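Local structure of PbSGBP-B lipoprotein (Prevotella bryantii B14, 6D2Y) at residues 329-335 against 423-429; 296-300 against 418-424. The protein probably binds polysaccharide at the cell surface as a polysaccharide-utilization-locus lipoprotein, with a C-terminal β-sandwich domain of the xyloglucan-binding family. All coordinates share one frame. Residue numbers count along the deposited sequence, not the author numbering.

Contact 1: residues 329-335 against 423-429; sequences PMQIIFG and SLNIFLI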
# COMPACT_ATOMS: atom_id res chain seq x y z
N PRO A 329 11.40 -17.55 0.14
CA PRO A 329 11.03 -16.14 -0.04
C PRO A 329 10.99 -15.77 -1.51
O PRO A 329 11.81 -16.20 -2.31
CB PRO A 329 12.15 -15.39 0.70
CG PRO A 329 12.83 -16.42 1.56
CD PRO A 329 12.70 -17.70 0.81
N MSE A 330 10.09 -14.88 -1.86
CA MSE A 330 9.93 -14.45 -3.20
C MSE A 330 10.79 -13.31 -3.52
O MSE A 330 10.51 -12.22 -3.14
CB MSE A 330 8.49 -14.02 -3.39
CG MSE A 330 8.15 -13.69 -4.83
SE MSE A 330 6.42 -12.98 -5.27
CE MSE A 330 5.33 -14.50 -5.02
N GLN A 331 11.82 -13.54 -4.28
CA GLN A 331 12.74 -12.49 -4.68
C GLN A 331 12.30 -11.95 -6.03
O GLN A 331 12.25 -12.70 -7.02
CB GLN A 331 14.18 -13.01 -4.73
CG GLN A 331 14.58 -13.74 -3.45
CD GLN A 331 16.08 -13.79 -3.23
OE1 GLN A 331 16.83 -13.00 -3.80
NE2 GLN A 331 16.52 -14.71 -2.37
N ILE A 332 11.95 -10.67 -6.07
CA ILE A 332 11.54 -10.00 -7.30
C ILE A 332 12.69 -9.11 -7.73
O ILE A 332 12.98 -8.09 -7.09
CB ILE A 332 10.24 -9.20 -7.09
CG1 ILE A 332 9.17 -10.09 -6.47
CG2 ILE A 332 9.76 -8.61 -8.40
CD1 ILE A 332 8.00 -9.34 -5.87
N ILE A 333 13.38 -9.49 -8.81
CA ILE A 333 14.63 -8.86 -9.20
C ILE A 333 14.44 -8.18 -10.55
O ILE A 333 14.15 -8.84 -11.56
CB ILE A 333 15.79 -9.87 -9.28
CG1 ILE A 333 15.73 -10.86 -8.10
CG2 ILE A 333 17.12 -9.15 -9.30
CD1 ILE A 333 15.25 -12.24 -8.50
N PHE A 334 14.64 -6.86 -10.58
CA PHE A 334 14.74 -6.11 -11.82
C PHE A 334 16.19 -6.07 -12.27
O PHE A 334 17.11 -6.08 -11.45
CB PHE A 334 14.20 -4.69 -11.65
CG PHE A 334 12.71 -4.58 -11.77
CD1 PHE A 334 12.09 -4.63 -13.01
CD2 PHE A 334 11.92 -4.41 -10.64
CE1 PHE A 334 10.72 -4.52 -13.12
CE2 PHE A 334 10.54 -4.30 -10.75
CZ PHE A 334 9.94 -4.36 -11.99
N GLY A 335 16.39 -6.02 -13.58
CA GLY A 335 17.74 -6.06 -14.12
C GLY A 335 17.86 -5.23 -15.38
O GLY A 335 16.90 -5.07 -16.14
N SER A 423 14.55 -6.03 -17.50
CA SER A 423 14.15 -7.42 -17.34
C SER A 423 13.66 -7.65 -15.92
O SER A 423 13.96 -6.88 -15.00
CB SER A 423 15.31 -8.37 -17.66
OG SER A 423 15.77 -8.18 -18.99
N LEU A 424 12.90 -8.72 -15.74
CA LEU A 424 12.29 -9.03 -14.45
C LEU A 424 12.37 -10.52 -14.17
O LEU A 424 12.02 -11.34 -15.03
CB LEU A 424 10.82 -8.57 -14.41
CG LEU A 424 10.10 -8.89 -13.11
CD1 LEU A 424 10.62 -8.00 -11.99
CD2 LEU A 424 8.59 -8.75 -13.27
N ASN A 425 12.83 -10.86 -12.97
CA ASN A 425 12.83 -12.23 -12.48
C ASN A 425 11.99 -12.30 -11.21
O ASN A 425 12.06 -11.42 -10.35
CB ASN A 425 14.25 -12.72 -12.18
CG ASN A 425 14.89 -13.41 -13.36
OD1 ASN A 425 14.51 -13.17 -14.51
ND2 ASN A 425 15.87 -14.26 -13.08
N ILE A 426 11.18 -13.36 -11.11
CA ILE A 426 10.45 -13.68 -9.89
C ILE A 426 10.86 -15.09 -9.50
O ILE A 426 10.54 -16.06 -10.21
CB ILE A 426 8.93 -13.58 -10.07
CG1 ILE A 426 8.55 -12.21 -10.65
CG2 ILE A 426 8.22 -13.84 -8.75
CD1 ILE A 426 7.12 -11.79 -10.38
N PHE A 427 11.58 -15.21 -8.38
CA PHE A 427 12.19 -16.47 -7.97
C PHE A 427 11.88 -16.72 -6.50
O PHE A 427 12.25 -15.91 -5.64
CB PHE A 427 13.70 -16.44 -8.21
CG PHE A 427 14.34 -17.80 -8.28
CD1 PHE A 427 13.58 -18.95 -8.16
CD2 PHE A 427 15.71 -17.93 -8.45
CE1 PHE A 427 14.17 -20.20 -8.22
CE2 PHE A 427 16.31 -19.17 -8.50
CZ PHE A 427 15.54 -20.31 -8.39
N LEU A 428 11.21 -17.83 -6.22
CA LEU A 428 10.96 -18.29 -4.86
C LEU A 428 12.18 -19.07 -4.39
O LEU A 428 12.35 -20.24 -4.73
CB LEU A 428 9.71 -19.15 -4.80
CG LEU A 428 8.33 -18.54 -4.55
CD1 LEU A 428 8.10 -17.30 -5.39
CD2 LEU A 428 7.29 -19.59 -4.86
N ILE A 429 13.05 -18.42 -3.61
CA ILE A 429 14.30 -19.05 -3.21
C ILE A 429 14.84 -18.33 -1.99
O ILE A 429 14.71 -17.11 -1.87
CB ILE A 429 15.32 -19.05 -4.38
CG1 ILE A 429 16.61 -19.77 -3.97
CG2 ILE A 429 15.61 -17.64 -4.84
CD1 ILE A 429 17.62 -19.87 -5.08
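Seven backbone hydrogen bonds join 329-335 to 423-429 as antiparallel neighbours in a four-stranded sheet of the C-terminal β-sandwich domain. In each hydrogen-bonded pair the bonds run both ways: Q331 N to F427 O (2.8 Å) with F427 N to Q331 O (2.9 Å), I333 N to N425 O with N425 N to I333 O (both 2.8 Å), and G335 N to S423 O with S423 N to G335 O (both 2.9 Å). One more, I429 N to P329 O (2.9 Å), lies past the strand ends; P329 has no amide hydrogen to return it. The long amide of Q331 reaches back to the main chain, NE2 donating to I429 O (3.0 Å), while its OE1 is held by R371. N425, on the same face, accepts a hydrogen bond at OD1 from W283 NE1. The face carrying M330, I332, F334, L424, I426 and L428 is apolar: M330 packs on M317 and I332 and F334 on L313 of strand 311-318, while L428 meets F278, so the pair forms part of the sandwich interior. Branched residues fill this layer closely: I332 CG2 lies 3.7 Å from L424 CD1, and M330, present as selenomethionine, places CG 3.7 Å from L428 CD1 and 3.9 Å from I426 CG2. At the far end L424 makes a CH-pi contact, its CD1 3.6 Å from the centroid of the F334 ring and almost on the ring normal.

Contact 2: residues 296-300 against 418-424; sequences HPRLC and INDFSSL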
# COMPACT_ATOMS: atom_id res chain seq x y z
N HIS A 296 10.34 -8.61 -27.67
CA HIS A 296 10.59 -8.60 -26.23
C HIS A 296 11.23 -7.28 -25.82
O HIS A 296 12.44 -7.23 -25.55
CB HIS A 296 11.48 -9.77 -25.81
CG HIS A 296 10.90 -11.11 -26.15
ND1 HIS A 296 11.66 -12.27 -26.13
CD2 HIS A 296 9.65 -11.48 -26.51
CE1 HIS A 296 10.89 -13.29 -26.47
NE2 HIS A 296 9.67 -12.84 -26.70
N PRO A 297 10.47 -6.19 -25.73
CA PRO A 297 11.06 -4.90 -25.40
C PRO A 297 11.50 -4.83 -23.95
O PRO A 297 11.11 -5.64 -23.10
CB PRO A 297 9.92 -3.91 -25.67
CG PRO A 297 8.68 -4.71 -25.41
CD PRO A 297 9.00 -6.12 -25.84
N ARG A 298 12.33 -3.83 -23.66
CA ARG A 298 12.69 -3.54 -22.28
C ARG A 298 11.46 -3.09 -21.51
O ARG A 298 10.62 -2.34 -22.03
CB ARG A 298 13.78 -2.47 -22.24
CG ARG A 298 15.16 -2.98 -22.62
CD ARG A 298 16.04 -1.90 -23.25
NE ARG A 298 16.28 -0.77 -22.35
CZ ARG A 298 15.95 0.48 -22.63
NH1 ARG A 298 15.36 0.78 -23.78
NH2 ARG A 298 16.20 1.45 -21.76
N LEU A 299 11.35 -3.54 -20.26
CA LEU A 299 10.17 -3.20 -19.47
C LEU A 299 10.09 -1.71 -19.19
O LEU A 299 9.00 -1.16 -19.02
CB LEU A 299 10.17 -4.00 -18.16
CG LEU A 299 10.00 -5.51 -18.35
CD1 LEU A 299 10.05 -6.21 -17.01
CD2 LEU A 299 8.69 -5.81 -19.07
N CYS A 300 11.24 -1.02 -19.14
CA CYS A 300 11.24 0.42 -18.91
C CYS A 300 10.70 1.19 -20.11
O CYS A 300 10.38 2.38 -19.97
CB CYS A 300 12.65 0.90 -18.57
SG CYS A 300 13.90 0.43 -19.78
N ILE A 418 16.50 4.40 -15.14
CA ILE A 418 15.31 3.68 -15.55
C ILE A 418 15.68 2.46 -16.38
O ILE A 418 14.87 1.52 -16.49
CB ILE A 418 14.35 4.59 -16.33
CG1 ILE A 418 15.00 5.08 -17.63
CG2 ILE A 418 13.91 5.77 -15.47
CD1 ILE A 418 14.11 4.94 -18.84
N ASN A 419 16.89 2.43 -16.94
CA ASN A 419 17.34 1.27 -17.70
C ASN A 419 17.48 0.02 -16.84
O ASN A 419 17.51 -1.09 -17.39
CB ASN A 419 18.68 1.58 -18.38
CG ASN A 419 18.52 2.35 -19.67
OD1 ASN A 419 18.15 1.78 -20.70
ND2 ASN A 419 18.80 3.64 -19.64
N ASP A 420 17.55 0.18 -15.52
CA ASP A 420 17.65 -0.97 -14.63
C ASP A 420 16.33 -1.72 -14.49
O ASP A 420 16.29 -2.75 -13.80
CB ASP A 420 18.13 -0.51 -13.25
CG ASP A 420 19.48 0.20 -13.32
OD1 ASP A 420 19.57 1.22 -14.03
OD2 ASP A 420 20.43 -0.25 -12.66
N PHE A 421 15.26 -1.25 -15.12
CA PHE A 421 13.98 -1.96 -15.12
C PHE A 421 13.68 -2.52 -16.50
O PHE A 421 12.59 -2.32 -17.03
CB PHE A 421 12.85 -1.03 -14.68
CG PHE A 421 13.06 -0.40 -13.33
CD1 PHE A 421 12.93 -1.14 -12.17
CD2 PHE A 421 13.38 0.94 -13.23
CE1 PHE A 421 13.12 -0.56 -10.94
CE2 PHE A 421 13.58 1.53 -12.00
CZ PHE A 421 13.44 0.78 -10.85
N SER A 422 14.65 -3.21 -17.10
CA SER A 422 14.49 -3.77 -18.44
C SER A 422 14.02 -5.22 -18.42
O SER A 422 13.19 -5.62 -19.26
CB SER A 422 15.79 -3.66 -19.22
OG SER A 422 16.40 -2.39 -19.07
N SER A 423 14.55 -6.03 -17.50
CA SER A 423 14.15 -7.42 -17.34
C SER A 423 13.66 -7.65 -15.92
O SER A 423 13.96 -6.88 -15.00
CB SER A 423 15.31 -8.37 -17.66
OG SER A 423 15.77 -8.18 -18.99
N LEU A 424 12.90 -8.72 -15.74
CA LEU A 424 12.29 -9.03 -14.45
C LEU A 424 12.37 -10.52 -14.17
O LEU A 424 12.02 -11.34 -15.03
CB LEU A 424 10.82 -8.57 -14.41
CG LEU A 424 10.10 -8.89 -13.11
CD1 LEU A 424 10.62 -8.00 -11.99
CD2 LEU A 424 8.59 -8.75 -13.27
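L299, C300 and S422 carry most of this buried contact, in which the chain entering a short, weakly bonded helical turn around 299-302 settles against the turn leading into strand 423-428. That turn begins with a 3-10 segment, 418-420, followed by a classic beta bulge in which S422 and S423 both face G335. L299 points toward the turn and is fixed at its backbone: its N donates to S422 O at 3.0 Å, the one hydrogen bond between the segments. Its apolar side chain continues inward, CD1 reaching L424 CB at 3.6 Å, and both leucines also touch F224, so they suit the sandwich interior. C300 also points toward the turn, and a small residue fits there: its CB sits 3.1 Å from I418 O and 4.3 Å from F421 CB, while SG lies 3.8 Å from S422 OG. S422 is small and polar, as a tight turn favours; OG folds back onto its own segment in a very short bond to N419 O (2.4 Å), and CB packs at 3.5 Å against R298 CG. The charged end of R298 is salt-bridged to D301, leaving its aliphatic part to cover the serine. The contact combines apolar side chains with close approaches to the turn's carbonyls, which implies a join made by close fit and one backbone hydrogen bond, with no charge pair between the segments.

Along the chain the order is 296-300, 329-335, 418-424 and 423-429, so the two loops cross. Contact 2 opens first, at 296-300, and closes over 117 residues when the chain returns at 418; contact 1 opens inside that loop, at 329, and closes after 87 residues, from 423 on, where its second segment overlaps 418-424. S423 and L424 belong to both. The region entering the helical turn is thereby tied to the start of strand 423-428, which pairs with strand 330-335 from its first residue. At the junction G335 O lies 3.1 Å from S422 N, a probable hydrogen bond, and the F334 and F421 rings meet edge-to-face, joining sheet and turn within one domain.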